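Local coordinates for protein aldo-keto reductase family 1, member B4 (Aldose reductase) (Schistosoma japonicum, PDB 4HBK) that probably reduces aldehydes, including aldose sugars, to alcohols with NADPH, as aldose reductases of the aldo/keto reductase family do, at residues Ser45-Gly50 with Asp105-Ser110; His75-Tyr80 with Ile287-Ser292. All blocks are in the same frame, centred on the assembly; numbering follows the deposited sequence.

Interaction 1 (Ser45-Gly50 with Asp105-Ser110); sequences SIPVIG and DIFITS
With chi1 at -166°, F107 holds its CG opposite the backbone nitrogen and sets its ring beneath the side chain of I46, whose own chi1 of -180° places CG1 over the middle of that ring. The result is a CH-pi contact: I46 CG1 lies 3.6 Å from the F107 ring centroid and only 14° off the ring normal. Beyond CG1, the methyl CD1 of I46 runs over the far rim, 3.5 Å from CZ of F107. P47 comes in at a slant near the root of the ring, its CD 3.6 Å from F107 CD2. Near the ring plane, the carbonyl oxygen O of S45 is 3.4 Å from CE2 of F107. Strand 45-46 belongs to the short hairpin with strand 38-39, which in aldo/keto reductases caps the bottom of the barrel, whereas F107 begins barrel strand 107-112. The F107 contact is mainly carbon against carbon, although P47 O, just past the hairpin strand, accepts a hydrogen bond from H75 ND1. Dispersion over the aromatic face is probably the main attraction in this contact, and a peptide oxygen near the ring's weakly electropositive rim probably adds a small electrostatic one.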
ATOM      1  N   SER A  45       2.523  11.066 -11.300  1.00 10.95           N
ATOM      2  CA  SER A  45       1.309  11.152 -10.483  1.00 15.68           C
ATOM      3  C   SER A  45       0.805   9.790 -10.069  1.00 14.26           C
ATOM      4  O   SER A  45       0.975   8.800 -10.791  1.00  8.14           O
ATOM      5  CB  SER A  45       0.193  11.853 -11.249  1.00 13.69           C
ATOM      6  OG  SER A  45       0.605  13.161 -11.604  1.00 32.38           O
ATOM      7  N   ILE A  46       0.138   9.760  -8.920  1.00 12.41           N
ATOM      8  CA  ILE A  46      -0.519   8.552  -8.457  1.00 10.96           C
ATOM      9  C   ILE A  46      -1.968   8.835  -8.052  1.00  9.29           C
ATOM     10  O   ILE A  46      -2.225   9.754  -7.282  1.00 11.40           O
ATOM     11  CB  ILE A  46       0.253   7.943  -7.263  1.00 13.30           C
ATOM     12  CG1 ILE A  46      -0.425   6.660  -6.770  1.00 10.43           C
ATOM     13  CG2 ILE A  46       0.398   8.976  -6.146  1.00 10.33           C
ATOM     14  CD1 ILE A  46       0.410   5.877  -5.760  1.00  8.09           C
ATOM     15  N   PRO A  47      -2.918   8.039  -8.568  1.00  9.16           N
ATOM     16  CA  PRO A  47      -4.346   8.167  -8.246  1.00  8.33           C
ATOM     17  C   PRO A  47      -4.609   8.002  -6.755  1.00  8.35           C
ATOM     18  O   PRO A  47      -4.046   7.103  -6.131  1.00  8.61           O
ATOM     19  CB  PRO A  47      -4.978   7.016  -9.027  1.00 11.26           C
ATOM     20  CG  PRO A  47      -4.036   6.801 -10.189  1.00  9.28           C
ATOM     21  CD  PRO A  47      -2.682   6.983  -9.566  1.00  8.10           C
ATOM     22  N   VAL A  48      -5.454   8.857  -6.185  1.00  8.20           N
ATOM     23  CA  VAL A  48      -5.595   8.900  -4.729  1.00  8.56           C
ATOM     24  C   VAL A  48      -6.424   7.752  -4.150  1.00  9.73           C
ATOM     25  O   VAL A  48      -6.508   7.595  -2.925  1.00  9.06           O
ATOM     26  CB  VAL A  48      -6.161  10.252  -4.239  1.00 10.19           C
ATOM     27  CG1 VAL A  48      -5.144  11.375  -4.478  1.00 12.68           C
ATOM     28  CG2 VAL A  48      -7.470  10.563  -4.925  1.00  9.61           C
ATOM     29  N   ILE A  49      -7.055   6.966  -5.017  1.00  7.49           N
ATOM     30  CA  ILE A  49      -7.691   5.727  -4.570  1.00  9.68           C
ATOM     31  C   ILE A  49      -7.289   4.574  -5.485  1.00  9.71           C
ATOM     32  O   ILE A  49      -7.176   4.748  -6.699  1.00  9.41           O
ATOM     33  CB  ILE A  49      -9.248   5.820  -4.464  1.00  7.74           C
ATOM     34  CG1 ILE A  49      -9.819   4.510  -3.893  1.00  6.59           C
ATOM     35  CG2 ILE A  49      -9.871   6.133  -5.817  1.00  8.26           C
ATOM     36  CD1 ILE A  49     -11.333   4.573  -3.577  1.00  9.92           C
ATOM     37  N   GLY A  50      -7.046   3.413  -4.886  1.00  8.25           N
ATOM     38  CA  GLY A  50      -6.715   2.221  -5.636  1.00  9.34           C
ATOM     39  C   GLY A  50      -7.383   1.018  -5.009  1.00  9.81           C
ATOM     40  O   GLY A  50      -7.782   1.069  -3.841  1.00 10.14           O
ATOM     41  N   ASP A 105      -2.853   4.068 -18.680  1.00 18.67           N
ATOM     42  CA  ASP A 105      -4.018   4.617 -17.984  1.00 16.65           C
ATOM     43  C   ASP A 105      -4.164   4.049 -16.569  1.00 15.89           C
ATOM     44  O   ASP A 105      -4.963   4.536 -15.782  1.00 14.67           O
ATOM     45  CB  ASP A 105      -5.300   4.318 -18.770  1.00 18.54           C
ATOM     46  CG  ASP A 105      -5.398   5.119 -20.070  1.00 24.89           C
ATOM     47  OD1 ASP A 105      -4.908   6.271 -20.090  1.00 19.40           O
ATOM     48  OD2 ASP A 105      -5.978   4.593 -21.058  1.00 19.51           O
ATOM     49  N   ILE A 106      -3.405   3.002 -16.253  1.00 17.06           N
ATOM     50  CA  ILE A 106      -3.543   2.340 -14.959  1.00 13.60           C
ATOM     51  C   ILE A 106      -2.263   2.488 -14.158  1.00 14.90           C
ATOM     52  O   ILE A 106      -1.163   2.456 -14.714  1.00 11.92           O
ATOM     53  CB  ILE A 106      -3.829   0.832 -15.107  1.00 12.64           C
ATOM     54  CG1 ILE A 106      -4.876   0.588 -16.190  1.00 17.07           C
ATOM     55  CG2 ILE A 106      -4.293   0.239 -13.779  1.00 10.58           C
ATOM     56  CD1 ILE A 106      -6.262   1.081 -15.822  1.00 17.21           C
ATOM     57  N   PHE A 107      -2.416   2.637 -12.848  1.00 12.72           N
ATOM     58  CA  PHE A 107      -1.284   2.681 -11.935  1.00 12.88           C
ATOM     59  C   PHE A 107      -1.191   1.345 -11.200  1.00 10.15           C
ATOM     60  O   PHE A 107      -2.094   0.986 -10.451  1.00 13.12           O
ATOM     61  CB  PHE A 107      -1.482   3.819 -10.936  1.00 12.26           C
ATOM     62  CG  PHE A 107      -0.251   4.172 -10.157  1.00 10.07           C
ATOM     63  CD1 PHE A 107       0.187   3.367  -9.118  1.00  9.42           C
ATOM     64  CD2 PHE A 107       0.453   5.334 -10.444  1.00 11.06           C
ATOM     65  CE1 PHE A 107       1.321   3.710  -8.378  1.00 10.73           C
ATOM     66  CE2 PHE A 107       1.582   5.682  -9.714  1.00 10.99           C
ATOM     67  CZ  PHE A 107       2.022   4.864  -8.683  1.00 10.38           C
ATOM     68  N   ILE A 108      -0.105   0.611 -11.409  1.00 10.23           N
ATOM     69  CA  ILE A 108       0.054  -0.710 -10.811  1.00  8.86           C
ATOM     70  C   ILE A 108       1.185  -0.740  -9.786  1.00 10.56           C
ATOM     71  O   ILE A 108       2.340  -0.445 -10.105  1.00  8.88           O
ATOM     72  CB  ILE A 108       0.399  -1.751 -11.875  1.00  9.88           C
ATOM     73  CG1 ILE A 108      -0.633  -1.723 -13.006  1.00 10.54           C
ATOM     74  CG2 ILE A 108       0.531  -3.132 -11.242  1.00  8.21           C
ATOM     75  CD1 ILE A 108      -1.965  -2.310 -12.611  1.00 14.38           C
ATOM     76  N   THR A 109       0.855  -1.131  -8.563  1.00  8.35           N
ATOM     77  CA  THR A 109       1.846  -1.260  -7.507  1.00  8.09           C
ATOM     78  C   THR A 109       2.049  -2.714  -7.145  1.00 10.30           C
ATOM     79  O   THR A 109       1.089  -3.481  -7.040  1.00 10.88           O
ATOM     80  CB  THR A 109       1.398  -0.542  -6.228  1.00 10.12           C
ATOM     81  OG1 THR A 109       1.318   0.871  -6.473  1.00  9.40           O
ATOM     82  CG2 THR A 109       2.378  -0.818  -5.087  1.00  7.92           C
ATOM     83  N   SER A 110       3.305  -3.103  -6.963  1.00 11.33           N
ATOM     84  CA  SER A 110       3.594  -4.375  -6.325  1.00  8.81           C
ATOM     85  C   SER A 110       4.672  -4.173  -5.276  1.00 10.11           C
ATOM     86  O   SER A 110       5.187  -3.066  -5.104  1.00 10.32           O
ATOM     87  CB  SER A 110       4.010  -5.452  -7.320  1.00  8.80           C
ATOM     88  OG  SER A 110       4.122  -6.699  -6.644  1.00 12.37           O
TER

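Interaction 2 (His75-Tyr80 with Ile287-Ser292); sequences HLDCAY and IVVPKS
Strands 75-77 and 287-288 of the parallel (beta/alpha)8 barrel flank strand 51-52 in the barrel wall, and side chains from their segments meet in front of it. H75, D77, I287 and V289 all point inward and supply the contact. CG1 of V289 is shared between two partners, lying 3.9 Å from CB of D77 and 4.0 Å from NE2 of H75. The methyl CG2 of I287 reaches the same imidazole at CE1, 3.8 Å away, the two side chains crossing at about a right angle. ND1 of H75 is taken up elsewhere, as the donor to the carbonyl oxygen of P47. D77 carries its carboxylate opposite the backbone nitrogen (chi1 -179°), past V289, where OD2 forms a salt bridge with K111 and OD1 accepts from Q215. A water donates to OD2 of D77 at 2.6 Å, though other acceptors compete for its two protons and the bond may not be held all the time. The same water accepts a weak, long bond from NZ of K291. Carbon thus floors a polar cluster beside Y82, the predicted proton donor. D77, Y82 and K111, with H144, are consistent with the Asp-Tyr-Lys-His tetrad of the aldo/keto reductases.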
ATOM      1  N   HIS A  75      -6.064   2.342 -10.412  1.00  8.91           N
ATOM      2  CA  HIS A  75      -4.917   2.116  -9.554  1.00  8.95           C
ATOM      3  C   HIS A  75      -5.156   0.782  -8.857  1.00  8.64           C
ATOM      4  O   HIS A  75      -6.208   0.588  -8.243  1.00  7.38           O
ATOM      5  CB  HIS A  75      -4.829   3.270  -8.548  1.00  7.22           C
ATOM      6  CG  HIS A  75      -3.813   3.080  -7.462  1.00  7.78           C
ATOM      7  ND1 HIS A  75      -3.469   4.096  -6.593  1.00  7.92           N
ATOM      8  CD2 HIS A  75      -3.095   1.999  -7.081  1.00 11.61           C
ATOM      9  CE1 HIS A  75      -2.565   3.653  -5.737  1.00  7.08           C
ATOM     10  NE2 HIS A  75      -2.315   2.389  -6.007  1.00 11.96           N
ATOM     11  N   LEU A  76      -4.210  -0.152  -8.981  1.00  8.58           N
ATOM     12  CA  LEU A  76      -4.328  -1.454  -8.307  1.00  9.00           C
ATOM     13  C   LEU A  76      -3.116  -1.671  -7.432  1.00  9.12           C
ATOM     14  O   LEU A  76      -1.993  -1.478  -7.884  1.00  8.34           O
ATOM     15  CB  LEU A  76      -4.432  -2.611  -9.309  1.00  8.00           C
ATOM     16  CG  LEU A  76      -5.417  -2.484 -10.472  1.00  9.19           C
ATOM     17  CD1 LEU A  76      -5.195  -3.599 -11.511  1.00 12.10           C
ATOM     18  CD2 LEU A  76      -6.834  -2.531  -9.951  1.00 10.85           C
ATOM     19  N   ASP A  77      -3.340  -2.077  -6.183  1.00  6.99           N
ATOM     20  CA  ASP A  77      -2.243  -2.301  -5.245  1.00 10.01           C
ATOM     21  C   ASP A  77      -2.039  -3.790  -4.989  1.00  8.75           C
ATOM     22  O   ASP A  77      -2.915  -4.452  -4.443  1.00 10.25           O
ATOM     23  CB  ASP A  77      -2.496  -1.553  -3.936  1.00  7.88           C
ATOM     24  CG  ASP A  77      -1.372  -1.725  -2.929  1.00  7.90           C
ATOM     25  OD1 ASP A  77      -0.452  -0.882  -2.897  1.00  7.64           O
ATOM     26  OD2 ASP A  77      -1.407  -2.697  -2.150  1.00  8.86           O
ATOM     27  N   CYS A  78      -0.883  -4.314  -5.384  1.00  8.07           N
ATOM     28  CA  CYS A  78      -0.662  -5.761  -5.356  1.00 10.44           C
ATOM     29  C   CYS A  78       0.516  -6.125  -4.459  1.00 10.72           C
ATOM     30  O   CYS A  78       1.205  -5.257  -3.933  1.00  9.00           O
ATOM     31  CB  CYS A  78      -0.413  -6.299  -6.777  1.00  9.27           C
ATOM     32  SG  CYS A  78      -1.584  -5.716  -8.050  1.00 13.63           S
ATOM     33  N   ALA A  79       0.751  -7.417  -4.283  1.00  8.80           N
ATOM     34  CA  ALA A  79       1.930  -7.848  -3.552  1.00 11.74           C
ATOM     35  C   ALA A  79       2.259  -9.297  -3.863  1.00 13.18           C
ATOM     36  O   ALA A  79       1.372 -10.138  -4.009  1.00  9.75           O
ATOM     37  CB  ALA A  79       1.770  -7.618  -2.039  1.00  8.49           C
ATOM     38  N   TYR A  80       3.551  -9.571  -3.984  1.00 11.76           N
ATOM     39  CA  TYR A  80       4.023 -10.907  -4.280  1.00 15.09           C
ATOM     40  C   TYR A  80       3.505 -11.874  -3.238  1.00 11.26           C
ATOM     41  O   TYR A  80       3.131 -12.999  -3.548  1.00 13.84           O
ATOM     42  CB  TYR A  80       5.552 -10.917  -4.273  1.00 18.70           C
ATOM     43  CG  TYR A  80       6.159 -12.260  -4.588  1.00 19.18           C
ATOM     44  CD1 TYR A  80       6.608 -12.555  -5.869  1.00 24.23           C
ATOM     45  CD2 TYR A  80       6.299 -13.232  -3.603  1.00 18.21           C
ATOM     46  CE1 TYR A  80       7.178 -13.784  -6.162  1.00 30.08           C
ATOM     47  CE2 TYR A  80       6.862 -14.467  -3.890  1.00 21.79           C
ATOM     48  CZ  TYR A  80       7.300 -14.738  -5.168  1.00 25.01           C
ATOM     49  OH  TYR A  80       7.868 -15.961  -5.458  1.00 40.74           O
ATOM     50  N   ILE A 287      -3.184   8.753  -0.186  1.00  9.48           N
ATOM     51  CA  ILE A 287      -3.750   7.804  -1.136  1.00  8.85           C
ATOM     52  C   ILE A 287      -4.448   6.752  -0.291  1.00  8.18           C
ATOM     53  O   ILE A 287      -4.045   6.518   0.841  1.00  9.40           O
ATOM     54  CB  ILE A 287      -2.644   7.124  -1.962  1.00 10.30           C
ATOM     55  CG1 ILE A 287      -1.916   8.155  -2.847  1.00  9.92           C
ATOM     56  CG2 ILE A 287      -3.213   6.006  -2.801  1.00  6.76           C
ATOM     57  CD1 ILE A 287      -0.544   8.547  -2.330  1.00  8.31           C
ATOM     58  N   VAL A 288      -5.505   6.129  -0.801  1.00  7.09           N
ATOM     59  CA  VAL A 288      -6.126   5.037  -0.056  1.00 10.01           C
ATOM     60  C   VAL A 288      -6.278   3.798  -0.927  1.00  8.54           C
ATOM     61  O   VAL A 288      -6.611   3.903  -2.112  1.00 10.96           O
ATOM     62  CB  VAL A 288      -7.499   5.448   0.559  1.00 10.27           C
ATOM     63  CG1 VAL A 288      -7.319   6.627   1.523  1.00 11.12           C
ATOM     64  CG2 VAL A 288      -8.514   5.778  -0.539  1.00  8.21           C
ATOM     65  N   VAL A 289      -6.048   2.629  -0.336  1.00  7.52           N
ATOM     66  CA  VAL A 289      -6.165   1.370  -1.062  1.00  6.30           C
ATOM     67  C   VAL A 289      -7.033   0.375  -0.278  1.00 10.37           C
ATOM     68  O   VAL A 289      -6.556  -0.669   0.167  1.00  9.51           O
ATOM     69  CB  VAL A 289      -4.762   0.770  -1.407  1.00  9.04           C
ATOM     70  CG1 VAL A 289      -4.023   1.672  -2.408  1.00  5.73           C
ATOM     71  CG2 VAL A 289      -3.918   0.605  -0.154  1.00  7.76           C
ATOM     72  N   PRO A 290      -8.334   0.694  -0.123  1.00 10.26           N
ATOM     73  CA  PRO A 290      -9.255  -0.190   0.599  1.00 12.15           C
ATOM     74  C   PRO A 290      -9.348  -1.548  -0.090  1.00 12.96           C
ATOM     75  O   PRO A 290      -9.551  -1.599  -1.306  1.00 12.11           O
ATOM     76  CB  PRO A 290     -10.596   0.545   0.499  1.00  7.28           C
ATOM     77  CG  PRO A 290     -10.476   1.382  -0.721  1.00  9.18           C
ATOM     78  CD  PRO A 290      -9.036   1.841  -0.721  1.00  7.38           C
ATOM     79  N   LYS A 291      -9.188  -2.620   0.681  1.00 12.74           N
ATOM     80  CA  LYS A 291      -9.279  -3.986   0.168  1.00 16.20           C
ATOM     81  C   LYS A 291     -10.733  -4.456   0.103  1.00 16.94           C
ATOM     82  O   LYS A 291     -11.491  -4.298   1.056  1.00 15.39           O
ATOM     83  CB  LYS A 291      -8.506  -4.938   1.085  1.00 16.48           C
ATOM     84  CG  LYS A 291      -7.058  -4.553   1.308  1.00 25.02           C
ATOM     85  CD  LYS A 291      -6.363  -5.473   2.323  1.00 30.86           C
ATOM     86  CE  LYS A 291      -4.881  -5.110   2.492  1.00 31.17           C
ATOM     87  NZ  LYS A 291      -3.997  -5.986   1.685  1.00 27.60           N
ATOM     88  N   SER A 292     -11.125  -5.045  -1.016  1.00 19.15           N
ATOM     89  CA  SER A 292     -12.431  -5.682  -1.084  1.00 17.17           C
ATOM     90  C   SER A 292     -12.542  -6.630  -2.267  1.00 18.23           C
ATOM     91  O   SER A 292     -11.919  -6.425  -3.304  1.00 15.77           O
ATOM     92  CB  SER A 292     -13.544  -4.642  -1.138  1.00 16.57           C
ATOM     93  OG  SER A 292     -14.805  -5.282  -1.069  1.00 18.58           O
TER
HETATM   94  O   HOH W   1      -3.090  -4.509  -1.272  1.00 21.81           O

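The two contacts, with centres about 9 Å apart, occupy successive levels of one barrel. Interaction 1 lies toward its hairpin-closed bottom and interaction 2 nearer the catalytic end. Several backbone hydrogen bonds join them, among them probable ones from V288 N to V48 O (2.8 Å) and from C78 N to T109 O (2.7 Å). H75 belongs to both: its ring meets that of F107 with planes at about 45°, and its ND1 donates to the P47 carbonyl. The F107 side chain remains about 10 Å from that of K111, predicted to lower the tyrosine pKa. Along strand 75-77, H75 packs beside F107, and D77, two residues on, comes within about 3 Å of K111.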